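Local coordinates for mandelate racemase / muconate lactonizing enzyme, C-terminal domain protein (PDB 4JHM) that is of unknown function but belongs to the mandelate racemase / muconate lactonizing enzyme family, combining an N-terminal alpha+beta domain with a TIM-barrel-like domain, at residues Lys135-Thr140 against Cys320-Gln325; His159-Ile164 against Ile340-Glu345; Cys65-Leu70 against Ser369-Val374. All coordinates share one frame; numbering follows the deposited sequence.

Interaction 1 of 3, residues Lys135-Thr140 against Cys320-Gln325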
ATOM      1  N   LYS A 135      30.539  20.056 -16.163  1.00 76.42           N
ATOM      2  CA  LYS A 135      29.689  20.683 -17.181  1.00 77.26           C
ATOM      3  C   LYS A 135      28.759  21.710 -16.553  1.00 77.76           C
ATOM      4  O   LYS A 135      28.068  21.405 -15.583  1.00 78.04           O
ATOM      5  CB  LYS A 135      28.826  19.633 -17.889  1.00 73.83           C
ATOM      6  CG  LYS A 135      29.564  18.775 -18.896  1.00 76.63           C
ATOM      7  CD  LYS A 135      29.411  19.322 -20.302  1.00 82.11           C
ATOM      8  CE  LYS A 135      30.522  18.821 -21.210  1.00 88.80           C
ATOM      9  NZ  LYS A 135      30.607  17.336 -21.221  1.00 93.88           N
ATOM     10  N   SER A 136      28.731  22.913 -17.117  1.00 76.79           N
ATOM     11  CA  SER A 136      27.791  23.938 -16.683  1.00 76.00           C
ATOM     12  C   SER A 136      26.669  24.111 -17.700  1.00 72.80           C
ATOM     13  O   SER A 136      26.779  23.670 -18.840  1.00 75.22           O
ATOM     14  CB  SER A 136      28.513  25.272 -16.499  1.00 84.80           C
ATOM     15  OG  SER A 136      29.089  25.716 -17.719  1.00 88.44           O
ATOM     16  N   TYR A 137      25.584  24.749 -17.277  1.00 73.56           N
ATOM     17  CA  TYR A 137      24.575  25.227 -18.214  1.00 73.53           C
ATOM     18  C   TYR A 137      24.342  26.721 -18.006  1.00 72.56           C
ATOM     19  O   TYR A 137      24.424  27.226 -16.887  1.00 67.70           O
ATOM     20  CB  TYR A 137      23.260  24.448 -18.076  1.00 74.39           C
ATOM     21  CG  TYR A 137      22.573  24.580 -16.733  1.00 71.28           C
ATOM     22  CD1 TYR A 137      21.731  25.651 -16.459  1.00 71.16           C
ATOM     23  CD2 TYR A 137      22.750  23.620 -15.746  1.00 69.45           C
ATOM     24  CE1 TYR A 137      21.100  25.769 -15.233  1.00 69.59           C
ATOM     25  CE2 TYR A 137      22.121  23.725 -14.519  1.00 66.10           C
ATOM     26  CZ  TYR A 137      21.300  24.801 -14.266  1.00 66.16           C
ATOM     27  OH  TYR A 137      20.684  24.913 -13.043  1.00 60.55           O
ATOM     28  N   ALA A 138      24.075  27.427 -19.096  1.00 75.88           N
ATOM     29  CA  ALA A 138      23.737  28.838 -19.016  1.00 77.13           C
ATOM     30  C   ALA A 138      22.294  28.973 -18.542  1.00 73.99           C
ATOM     31  O   ALA A 138      21.368  28.482 -19.192  1.00 73.53           O
ATOM     32  CB  ALA A 138      23.920  29.502 -20.371  1.00 79.87           C
ATOM     33  N   SER A 139      22.105  29.616 -17.395  1.00 70.29           N
ATOM     34  CA  SER A 139      20.771  29.829 -16.851  1.00 67.52           C
ATOM     35  C   SER A 139      20.312  31.207 -17.299  1.00 72.12           C
ATOM     36  O   SER A 139      20.834  32.220 -16.839  1.00 82.34           O
ATOM     37  CB  SER A 139      20.803  29.731 -15.330  1.00 65.36           C
ATOM     38  OG  SER A 139      19.564  29.274 -14.826  1.00 64.63           O
ATOM     39  N   THR A 140      19.340  31.242 -18.204  1.00 74.30           N
ATOM     40  CA  THR A 140      19.066  32.448 -18.985  1.00 78.45           C
ATOM     41  C   THR A 140      18.063  33.385 -18.326  1.00 79.77           C
ATOM     42  O   THR A 140      17.275  32.965 -17.483  1.00 80.28           O
ATOM     43  CB  THR A 140      18.512  32.089 -20.377  1.00 81.39           C
ATOM     44  OG1 THR A 140      17.091  31.914 -20.301  1.00 82.28           O
ATOM     45  CG2 THR A 140      19.154  30.812 -20.898  1.00 83.66           C
ATOM     46  N   CYS A 320      25.768  14.441  -9.721  1.00 68.34           N
ATOM     47  CA  CYS A 320      25.320  15.775 -10.125  1.00 66.26           C
ATOM     48  C   CYS A 320      25.961  16.000 -11.485  1.00 63.24           C
ATOM     49  O   CYS A 320      27.147  15.746 -11.642  1.00 59.17           O
ATOM     50  CB  CYS A 320      25.762  16.860  -9.135  1.00 69.91           C
ATOM     51  SG  CYS A 320      25.563  18.576  -9.721  1.00 72.06           S
ATOM     52  N   ASN A 321      25.184  16.460 -12.462  1.00 63.78           N
ATOM     53  CA  ASN A 321      25.676  16.599 -13.834  1.00 65.46           C
ATOM     54  C   ASN A 321      26.112  18.006 -14.202  1.00 66.39           C
ATOM     55  O   ASN A 321      26.976  18.172 -15.056  1.00 78.53           O
ATOM     56  CB  ASN A 321      24.610  16.168 -14.843  1.00 65.50           C
ATOM     57  CG  ASN A 321      24.255  14.701 -14.737  1.00 62.87           C
ATOM     58  OD1 ASN A 321      25.114  13.852 -14.512  1.00 67.92           O
ATOM     59  ND2 ASN A 321      22.981  14.395 -14.915  1.00 59.58           N
ATOM     60  N   PHE A 322      25.515  19.022 -13.585  1.00 64.02           N
ATOM     61  CA  PHE A 322      25.793  20.398 -14.000  1.00 68.12           C
ATOM     62  C   PHE A 322      26.033  21.395 -12.866  1.00 67.33           C
ATOM     63  O   PHE A 322      25.676  21.167 -11.713  1.00 66.83           O
ATOM     64  CB  PHE A 322      24.651  20.932 -14.867  1.00 70.68           C
ATOM     65  CG  PHE A 322      24.395  20.126 -16.105  1.00 70.58           C
ATOM     66  CD1 PHE A 322      25.170  20.310 -17.239  1.00 69.12           C
ATOM     67  CD2 PHE A 322      23.364  19.197 -16.141  1.00 70.22           C
ATOM     68  CE1 PHE A 322      24.933  19.572 -18.384  1.00 67.33           C
ATOM     69  CE2 PHE A 322      23.120  18.457 -17.283  1.00 69.67           C
ATOM     70  CZ  PHE A 322      23.908  18.644 -18.406  1.00 70.89           C
ATOM     71  N   PHE A 323      26.648  22.510 -13.238  1.00 71.43           N
ATOM     72  CA  PHE A 323      26.807  23.673 -12.379  1.00 72.84           C
ATOM     73  C   PHE A 323      26.028  24.795 -13.036  1.00 73.35           C
ATOM     74  O   PHE A 323      26.290  25.139 -14.189  1.00 74.70           O
ATOM     75  CB  PHE A 323      28.284  24.058 -12.266  1.00 72.52           C
ATOM     76  CG  PHE A 323      28.514  25.465 -11.799  1.00 71.68           C
ATOM     77  CD1 PHE A 323      28.593  26.506 -12.708  1.00 77.72           C
ATOM     78  CD2 PHE A 323      28.673  25.748 -10.454  1.00 77.33           C
ATOM     79  CE1 PHE A 323      28.817  27.806 -12.283  1.00 76.07           C
ATOM     80  CE2 PHE A 323      28.896  27.047 -10.022  1.00 75.36           C
ATOM     81  CZ  PHE A 323      28.967  28.076 -10.937  1.00 74.66           C
ATOM     82  N   GLU A 324      25.058  25.344 -12.314  1.00 70.76           N
ATOM     83  CA  GLU A 324      24.233  26.418 -12.845  1.00 67.04           C
ATOM     84  C   GLU A 324      25.073  27.685 -13.003  1.00 67.95           C
ATOM     85  O   GLU A 324      25.596  28.223 -12.029  1.00 65.01           O
ATOM     86  CB  GLU A 324      23.039  26.673 -11.929  1.00 66.66           C
ATOM     87  CG  GLU A 324      22.109  27.775 -12.407  1.00 65.00           C
ATOM     88  CD  GLU A 324      20.793  27.799 -11.660  1.00 64.89           C
ATOM     89  OE1 GLU A 324      19.805  28.295 -12.237  1.00 69.80           O
ATOM     90  OE2 GLU A 324      20.740  27.325 -10.502  1.00 63.17           O
ATOM     91  N   GLN A 325      25.206  28.145 -14.240  1.00 69.61           N
ATOM     92  CA  GLN A 325      25.963  29.354 -14.528  1.00 74.19           C
ATOM     93  C   GLN A 325      25.071  30.373 -15.214  1.00 71.86           C
ATOM     94  O   GLN A 325      24.741  30.228 -16.394  1.00 67.04           O
ATOM     95  CB  GLN A 325      27.154  29.036 -15.433  1.00 79.23           C
ATOM     96  CG  GLN A 325      27.959  30.258 -15.846  1.00 80.16           C
ATOM     97  CD  GLN A 325      28.870  30.749 -14.741  1.00 83.41           C
ATOM     98  OE1 GLN A 325      28.571  31.729 -14.056  1.00 88.55           O
ATOM     99  NE2 GLN A 325      29.984  30.059 -14.553  1.00 86.52           N
TER
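Ser136, Tyr137 and Ala138 pair in parallel with Phe323, Glu324 and Gln325, in the arrangement expected where the first and last strands of a TIM-barrel-like domain meet and close the barrel. Four backbone bonds join them. Phe323 N gives to Lys135 O at 3.0 Å, and Tyr137 N returns to Phe323 O at 3.2 Å. Tyr137 O then takes Gln325 N at 2.9 Å, and Ser139 N completes the set by giving to Gln325 O, also at 2.9 Å.

On the face that carries Tyr137 and Glu324, the two side chains cross obliquely. The tyrosine ring lies over the glutamate backbone, with Glu324 CA 3.9 Å from the ring centroid in a CH-pi contact. Phe322 CB comes to the edge of the same ring, 3.4 Å from Tyr137 CD2. Polar ends on this face are shared: Tyr137 OH is hydrogen-bonded to Lys165 NZ, and Lys165 also forms a salt bridge with Glu324 OE1.

On the other face, Ser136 CB sits at the edge of the Phe323 ring. Ser136 OG is hydrogen-bonded to Thr342 OG1, and Gln325 NE2 turns away from the strand pair to Ile340 O, so both polar ends are satisfied by the 340-345 loop.

Glu324 runs extended beyond CG, which is anti to the backbone N (chi1 -180°). Its second oxygen, OE2, takes a weak hydrogen bond from Met301 N. Glu324 OE1, already bridged to Lys165, also accepts from Ser139 OG, which donates to its anti lone pair at 2.8 Å.

Interaction 2 of 3, residues His159-Ile164 against Ile340-Glu345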
ATOM      1  N   HIS A 159      30.167  30.632 -26.846  1.00 98.62           N
ATOM      2  CA  HIS A 159      30.930  30.761 -25.611  1.00 94.02           C
ATOM      3  C   HIS A 159      31.396  29.400 -25.124  1.00 93.13           C
ATOM      4  O   HIS A 159      32.342  29.312 -24.345  1.00100.78           O
ATOM      5  CB  HIS A 159      30.126  31.469 -24.517  1.00 89.07           C
ATOM      6  CG  HIS A 159      30.967  31.942 -23.369  1.00 91.48           C
ATOM      7  ND1 HIS A 159      31.877  32.971 -23.489  1.00 94.88           N
ATOM      8  CD2 HIS A 159      31.043  31.524 -22.085  1.00 90.07           C
ATOM      9  CE1 HIS A 159      32.476  33.166 -22.328  1.00 91.34           C
ATOM     10  NE2 HIS A 159      31.988  32.301 -21.459  1.00 89.68           N
ATOM     11  N   GLY A 160      30.728  28.345 -25.584  1.00 91.55           N
ATOM     12  CA  GLY A 160      31.160  26.975 -25.301  1.00 91.12           C
ATOM     13  C   GLY A 160      30.163  26.146 -24.513  1.00 86.72           C
ATOM     14  O   GLY A 160      30.392  24.961 -24.273  1.00 87.08           O
ATOM     15  N   PHE A 161      29.057  26.768 -24.113  1.00 82.32           N
ATOM     16  CA  PHE A 161      28.061  26.114 -23.273  1.00 78.63           C
ATOM     17  C   PHE A 161      27.474  24.876 -23.941  1.00 81.79           C
ATOM     18  O   PHE A 161      27.194  24.871 -25.138  1.00 87.75           O
ATOM     19  CB  PHE A 161      26.928  27.080 -22.922  1.00 77.66           C
ATOM     20  CG  PHE A 161      27.267  28.057 -21.827  1.00 76.59           C
ATOM     21  CD1 PHE A 161      27.524  27.613 -20.539  1.00 72.98           C
ATOM     22  CD2 PHE A 161      27.302  29.421 -22.081  1.00 74.18           C
ATOM     23  CE1 PHE A 161      27.823  28.508 -19.529  1.00 69.99           C
ATOM     24  CE2 PHE A 161      27.601  30.318 -21.074  1.00 72.39           C
ATOM     25  CZ  PHE A 161      27.860  29.859 -19.796  1.00 70.15           C
ATOM     26  N   THR A 162      27.274  23.840 -23.136  1.00 82.45           N
ATOM     27  CA  THR A 162      26.803  22.543 -23.606  1.00 83.51           C
ATOM     28  C   THR A 162      25.320  22.330 -23.305  1.00 80.44           C
ATOM     29  O   THR A 162      24.718  21.356 -23.757  1.00 69.84           O
ATOM     30  CB  THR A 162      27.593  21.428 -22.904  1.00 85.30           C
ATOM     31  OG1 THR A 162      27.866  21.826 -21.547  1.00 81.94           O
ATOM     32  CG2 THR A 162      28.902  21.169 -23.632  1.00 82.50           C
ATOM     33  N   ALA A 163      24.741  23.239 -22.529  1.00 78.64           N
ATOM     34  CA  ALA A 163      23.369  23.094 -22.071  1.00 75.03           C
ATOM     35  C   ALA A 163      22.796  24.450 -21.694  1.00 73.93           C
ATOM     36  O   ALA A 163      23.514  25.326 -21.213  1.00 78.90           O
ATOM     37  CB  ALA A 163      23.313  22.153 -20.880  1.00 71.96           C
ATOM     38  N   ILE A 164      21.499  24.618 -21.917  1.00 69.86           N
ATOM     39  CA  ILE A 164      20.833  25.865 -21.593  1.00 70.90           C
ATOM     40  C   ILE A 164      19.527  25.608 -20.853  1.00 71.81           C
ATOM     41  O   ILE A 164      18.665  24.873 -21.337  1.00 67.10           O
ATOM     42  CB  ILE A 164      20.522  26.664 -22.867  1.00 74.15           C
ATOM     43  CG1 ILE A 164      21.820  27.001 -23.606  1.00 75.94           C
ATOM     44  CG2 ILE A 164      19.751  27.929 -22.520  1.00 75.43           C
ATOM     45  CD1 ILE A 164      21.612  27.770 -24.892  1.00 78.05           C
ATOM     46  N   ILE A 340      34.359  32.786 -11.577  1.00 88.43           N
ATOM     47  CA  ILE A 340      34.014  31.427 -11.957  1.00 84.52           C
ATOM     48  C   ILE A 340      33.212  31.464 -13.252  1.00 80.87           C
ATOM     49  O   ILE A 340      31.989  31.505 -13.233  1.00 80.55           O
ATOM     50  CB  ILE A 340      33.209  30.718 -10.851  1.00 81.38           C
ATOM     51  CG1 ILE A 340      34.034  30.674  -9.560  1.00 82.51           C
ATOM     52  CG2 ILE A 340      32.834  29.311 -11.292  1.00 79.40           C
ATOM     53  CD1 ILE A 340      33.338  30.014  -8.391  1.00 81.86           C
ATOM     54  N   ARG A 341      33.920  31.461 -14.376  1.00 81.10           N
ATOM     55  CA  ARG A 341      33.286  31.504 -15.683  1.00 80.46           C
ATOM     56  C   ARG A 341      33.347  30.140 -16.356  1.00 79.35           C
ATOM     57  O   ARG A 341      33.932  29.200 -15.822  1.00 78.26           O
ATOM     58  CB  ARG A 341      33.967  32.558 -16.555  1.00 86.22           C
ATOM     59  CG  ARG A 341      34.110  33.900 -15.856  1.00 88.12           C
ATOM     60  CD  ARG A 341      34.422  35.034 -16.818  1.00 90.38           C
ATOM     61  NE  ARG A 341      33.832  36.284 -16.349  1.00 92.94           N
ATOM     62  CZ  ARG A 341      33.871  37.433 -17.016  1.00 93.54           C
ATOM     63  NH1 ARG A 341      34.481  37.510 -18.192  1.00 92.16           N
ATOM     64  NH2 ARG A 341      33.293  38.510 -16.501  1.00 93.64           N
ATOM     65  N   THR A 342      32.738  30.039 -17.530  1.00 80.53           N
ATOM     66  CA  THR A 342      32.634  28.773 -18.243  1.00 81.43           C
ATOM     67  C   THR A 342      33.598  28.766 -19.425  1.00 89.96           C
ATOM     68  O   THR A 342      33.532  29.637 -20.292  1.00 97.78           O
ATOM     69  CB  THR A 342      31.190  28.542 -18.733  1.00 79.31           C
ATOM     70  OG1 THR A 342      30.327  28.324 -17.603  1.00 74.10           O
ATOM     71  CG2 THR A 342      31.114  27.344 -19.669  1.00 78.75           C
ATOM     72  N   ASP A 343      34.497  27.787 -19.458  1.00 94.56           N
ATOM     73  CA  ASP A 343      35.534  27.750 -20.487  1.00 96.77           C
ATOM     74  C   ASP A 343      34.962  27.327 -21.844  1.00 98.82           C
ATOM     75  O   ASP A 343      33.756  27.099 -21.982  1.00 89.25           O
ATOM     76  CB  ASP A 343      36.697  26.842 -20.061  1.00 98.47           C
ATOM     77  CG  ASP A 343      36.378  25.366 -20.202  1.00102.82           C
ATOM     78  OD1 ASP A 343      35.359  25.028 -20.840  1.00104.18           O
ATOM     79  OD2 ASP A 343      37.154  24.540 -19.678  1.00108.68           O
ATOM     80  N   LYS A 344      35.836  27.226 -22.842  1.00104.44           N
ATOM     81  CA  LYS A 344      35.415  27.018 -24.225  1.00105.77           C
ATOM     82  C   LYS A 344      34.883  25.606 -24.488  1.00105.68           C
ATOM     83  O   LYS A 344      34.272  25.356 -25.527  1.00106.49           O
ATOM     84  CB  LYS A 344      36.580  27.317 -25.171  1.00109.90           C
ATOM     85  CG  LYS A 344      36.154  27.747 -26.565  1.00115.23           C
ATOM     86  CD  LYS A 344      35.611  29.168 -26.567  1.00117.03           C
ATOM     87  CE  LYS A 344      35.114  29.581 -27.942  1.00118.32           C
ATOM     88  NZ  LYS A 344      36.184  29.532 -28.975  1.00118.85           N
ATOM     89  N   GLU A 345      35.116  24.689 -23.552  1.00103.16           N
ATOM     90  CA  GLU A 345      34.678  23.302 -23.699  1.00 99.51           C
ATOM     91  C   GLU A 345      33.356  23.025 -22.984  1.00 97.75           C
ATOM     92  O   GLU A 345      32.769  21.958 -23.153  1.00 99.61           O
ATOM     93  CB  GLU A 345      35.749  22.346 -23.171  1.00103.39           C
ATOM     94  CG  GLU A 345      37.042  22.359 -23.971  1.00110.35           C
ATOM     95  CD  GLU A 345      37.798  21.046 -23.883  1.00115.81           C
ATOM     96  OE1 GLU A 345      38.678  20.810 -24.736  1.00116.99           O
ATOM     97  OE2 GLU A 345      37.508  20.245 -22.968  1.00121.41           O
TER
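Gly160 and Lys344 bring their backbones together, CA to CA 4.4 Å, yet no hydrogen bond crosses between the two segments. The contact belongs to the TIM-barrel-like domain: Gly160 is the first residue after helix 149-159 to leave helical backbone angles, as the chain heads into strand 163-167, and Lys344 lies in the loop before strand 347-349. Gly160 has a positive phi of 118°, and with no side chain its CA can lie against the loop backbone, 3.5 Å from Lys344 O in a CA-H...O contact.

Side chains meet at Thr342, which points toward the helix end and crosses Phe161 at about a right angle. All three of its side-chain atoms, CB, OG1 and CG2, bear on the CE1 region of the phenyl ring: OG1 is 3.2 Å from Phe161 CE1, CB and CG2 sit near that same carbon, and CG2 also reaches CD1. The ring gives Thr342 OG1 no polar partner; that partner is Ser136 OG. Tyr327 packs edge-to-face with Phe161 and stacks on His159, tying both rings into one aromatic group.

His159 leaves its backbone pointing away from the loop, but its imidazole swings back. CG is anti to the backbone N (chi1 -165°), and NE2 ends 3.3 Å from Thr342 O, at an angle too poor for a hydrogen bond. Farther along, Thr162 CG2 touches Glu345 O loosely.

Asp343 has partners on both oxygens. OD2 is hydrogen-bonded to His349 NE2 on strand 347-349, while Asp343 OD1 closes an Asx turn, accepting Glu345 N at 2.7 Å from above the carboxylate plane.

Interaction 3 of 3, residues Cys65-Leu70 against Ser369-Val374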
ATOM      1  N   CYS A  65      16.072  42.228   5.182  1.00 75.34           N
ATOM      2  CA  CYS A  65      15.447  41.114   5.901  1.00 72.91           C
ATOM      3  C   CYS A  65      16.467  40.096   6.399  1.00 70.85           C
ATOM      4  O   CYS A  65      16.472  39.727   7.573  1.00 69.39           O
ATOM      5  CB  CYS A  65      14.438  40.397   4.998  1.00 73.14           C
ATOM      6  SG  CYS A  65      13.601  39.001   5.791  1.00 77.65           S
ATOM      7  N   ILE A  66      17.313  39.628   5.490  1.00 70.03           N
ATOM      8  CA  ILE A  66      18.349  38.671   5.833  1.00 66.92           C
ATOM      9  C   ILE A  66      19.366  39.288   6.793  1.00 70.29           C
ATOM     10  O   ILE A  66      19.523  38.818   7.918  1.00 72.84           O
ATOM     11  CB  ILE A  66      19.060  38.149   4.569  1.00 66.46           C
ATOM     12  CG1 ILE A  66      18.123  37.236   3.772  1.00 64.62           C
ATOM     13  CG2 ILE A  66      20.346  37.415   4.931  1.00 67.50           C
ATOM     14  CD1 ILE A  66      17.721  35.961   4.488  1.00 62.69           C
ATOM     15  N   ILE A  67      20.047  40.350   6.369  1.00 73.06           N
ATOM     16  CA  ILE A  67      21.088  40.952   7.207  1.00 76.07           C
ATOM     17  C   ILE A  67      20.598  41.236   8.629  1.00 75.97           C
ATOM     18  O   ILE A  67      21.376  41.182   9.585  1.00 72.08           O
ATOM     19  CB  ILE A  67      21.634  42.263   6.607  1.00 74.59           C
ATOM     20  CG1 ILE A  67      22.977  42.619   7.263  1.00 78.75           C
ATOM     21  CG2 ILE A  67      20.629  43.391   6.786  1.00 67.82           C
ATOM     22  CD1 ILE A  67      23.780  43.662   6.515  1.00 78.51           C
ATOM     23  N   GLU A  68      19.307  41.533   8.762  1.00 73.81           N
ATOM     24  CA  GLU A  68      18.732  41.889  10.054  1.00 74.62           C
ATOM     25  C   GLU A  68      18.391  40.639  10.857  1.00 70.43           C
ATOM     26  O   GLU A  68      18.323  40.677  12.084  1.00 68.02           O
ATOM     27  CB  GLU A  68      17.491  42.761   9.857  1.00 78.22           C
ATOM     28  CG  GLU A  68      17.244  43.746  10.987  1.00 83.10           C
ATOM     29  CD  GLU A  68      18.464  44.601  11.321  1.00 84.33           C
ATOM     30  OE1 GLU A  68      19.078  45.178  10.399  1.00 82.84           O
ATOM     31  OE2 GLU A  68      18.804  44.709  12.516  1.00 86.72           O
ATOM     32  N   SER A  69      18.172  39.535  10.150  1.00 72.02           N
ATOM     33  CA  SER A  69      18.005  38.231  10.779  1.00 68.15           C
ATOM     34  C   SER A  69      19.350  37.767  11.310  1.00 68.17           C
ATOM     35  O   SER A  69      19.449  37.265  12.425  1.00 70.32           O
ATOM     36  CB  SER A  69      17.475  37.217   9.766  1.00 64.04           C
ATOM     37  OG  SER A  69      17.537  35.900  10.286  1.00 64.87           O
ATOM     38  N   LEU A  70      20.383  37.949  10.497  1.00 69.94           N
ATOM     39  CA  LEU A  70      21.748  37.610  10.873  1.00 69.24           C
ATOM     40  C   LEU A  70      22.201  38.396  12.093  1.00 71.14           C
ATOM     41  O   LEU A  70      22.955  37.886  12.925  1.00 72.91           O
ATOM     42  CB  LEU A  70      22.696  37.879   9.702  1.00 67.16           C
ATOM     43  CG  LEU A  70      22.826  36.730   8.701  1.00 64.53           C
ATOM     44  CD1 LEU A  70      23.222  37.244   7.327  1.00 63.81           C
ATOM     45  CD2 LEU A  70      23.830  35.704   9.206  1.00 64.77           C
ATOM     46  N   SER A 369      27.715  48.550  -0.125  1.00 86.91           N
ATOM     47  CA  SER A 369      26.985  48.088   1.048  1.00 84.58           C
ATOM     48  C   SER A 369      26.056  49.164   1.608  1.00 83.54           C
ATOM     49  O   SER A 369      26.511  50.160   2.168  1.00 92.73           O
ATOM     50  CB  SER A 369      27.975  47.635   2.124  1.00 85.93           C
ATOM     51  OG  SER A 369      27.306  47.090   3.244  1.00 89.98           O
ATOM     52  N   PHE A 370      24.752  48.947   1.461  1.00 80.07           N
ATOM     53  CA  PHE A 370      23.749  49.872   1.995  1.00 79.62           C
ATOM     54  C   PHE A 370      23.417  49.562   3.456  1.00 82.13           C
ATOM     55  O   PHE A 370      22.658  50.297   4.093  1.00 85.78           O
ATOM     56  CB  PHE A 370      22.471  49.840   1.143  1.00 76.16           C
ATOM     57  CG  PHE A 370      21.909  48.461   0.945  1.00 74.82           C
ATOM     58  CD1 PHE A 370      21.059  47.904   1.884  1.00 75.57           C
ATOM     59  CD2 PHE A 370      22.240  47.717  -0.176  1.00 72.17           C
ATOM     60  CE1 PHE A 370      20.549  46.629   1.710  1.00 72.17           C
ATOM     61  CE2 PHE A 370      21.732  46.445  -0.356  1.00 70.67           C
ATOM     62  CZ  PHE A 370      20.886  45.900   0.589  1.00 70.30           C
ATOM     63  N   ALA A 371      23.982  48.474   3.980  1.00 81.67           N
ATOM     64  CA  ALA A 371      23.816  48.110   5.389  1.00 78.96           C
ATOM     65  C   ALA A 371      24.955  47.213   5.859  1.00 78.16           C
ATOM     66  O   ALA A 371      25.375  46.307   5.140  1.00 76.03           O
ATOM     67  CB  ALA A 371      22.483  47.412   5.603  1.00 73.74           C
ATOM     68  N   SER A 372      25.452  47.464   7.067  1.00 78.70           N
ATOM     69  CA  SER A 372      26.509  46.635   7.632  1.00 80.33           C
ATOM     70  C   SER A 372      26.551  46.708   9.156  1.00 85.34           C
ATOM     71  O   SER A 372      26.174  47.716   9.754  1.00 85.63           O
ATOM     72  CB  SER A 372      27.867  47.049   7.069  1.00 82.24           C
ATOM     73  OG  SER A 372      28.228  48.338   7.532  1.00 85.26           O
ATOM     74  N   TYR A 373      27.012  45.625   9.776  1.00 88.18           N
ATOM     75  CA  TYR A 373      27.232  45.591  11.215  1.00 89.45           C
ATOM     76  C   TYR A 373      28.627  45.064  11.508  1.00 89.56           C
ATOM     77  O   TYR A 373      29.311  44.559  10.618  1.00 88.30           O
ATOM     78  CB  TYR A 373      26.197  44.704  11.908  1.00 88.28           C
ATOM     79  CG  TYR A 373      24.786  45.245  11.847  1.00 92.55           C
ATOM     80  CD1 TYR A 373      24.455  46.443  12.466  1.00 96.10           C
ATOM     81  CD2 TYR A 373      23.781  44.552  11.181  1.00 93.57           C
ATOM     82  CE1 TYR A 373      23.167  46.942  12.414  1.00 96.81           C
ATOM     83  CE2 TYR A 373      22.489  45.042  11.128  1.00 92.24           C
ATOM     84  CZ  TYR A 373      22.189  46.239  11.746  1.00 91.73           C
ATOM     85  OH  TYR A 373      20.906  46.734  11.695  1.00 88.44           O
ATOM     86  N   VAL A 374      29.044  45.196  12.763  1.00 90.23           N
ATOM     87  CA  VAL A 374      30.291  44.610  13.227  1.00 91.77           C
ATOM     88  C   VAL A 374      30.137  44.198  14.695  1.00 93.53           C
ATOM     89  O   VAL A 374      29.465  44.880  15.468  1.00 93.65           O
ATOM     90  CB  VAL A 374      31.475  45.588  13.054  1.00 95.38           C
ATOM     91  CG1 VAL A 374      31.459  46.662  14.134  1.00 98.21           C
ATOM     92  CG2 VAL A 374      32.796  44.835  13.070  1.00 98.28           C
TER
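Tyr373 reaches from its strand to Ile67 and Glu68 on helix 65-73, and its side chain can be followed outward. CB points toward the helix, and CG stands anti to the carbonyl carbon (chi1 -67°). On the ring, CD2 lies 4.4 Å from Ile67 CG1, a loose apolar contact. The next atom, CE2, passes Ile67 O at the ring edge and comes within 3.5 Å of Glu68 OE1. CZ lies near the same carboxylate, and the hydroxyl finishes the reach: Tyr373 OH donates to Glu68 OE1 at 2.7 Å, OE1 accepting on its syn lone pair.

That oxygen lies in the plane of the ring at its edge, while the carboxylate plane stands 80° from the ring plane. The Glu68 chain is bent at chi2, which sets CD. Arg71, one helical turn on from Ile67, makes a cation-pi contact with Tyr373 and a long, weak ion pair with Glu68. Arg64 of a second subunit packs on Glu68.

Nearer the start of the strand, Ile67 CD1 fits against Ala371, 4.1 Å from its CB and closer to its carbonyl O. Helix and strand run nearly parallel, 11° apart. Strand 369-376 is one of the sheet's two outermost strands within this chain, paired with 8-16, so the chain's C-terminal end completes the antiparallel sheet on which the helix packs, as in the alpha+beta N-terminal domain of the enolase superfamily.

Interactions 1 and 2 are neighbours in the barrel-like domain, their centres 9 Å apart, and share a sheet in which strands 133-139 and 163-167 lie side by side. Their segments alternate along the chain, 135-140, 159-164, 320-325, 340-345, so each early element meets a late one and the domain's two ends are brought together. They touch directly, also by packing of Lys135 on Thr162 and Tyr137 on Ala163. Interaction 3 encloses both in sequence but lies across the chain's centre, about 30 and 34 Å away between centres. It joins the C-terminal strand 369-376 to helix 65-73 of the N-terminal domain.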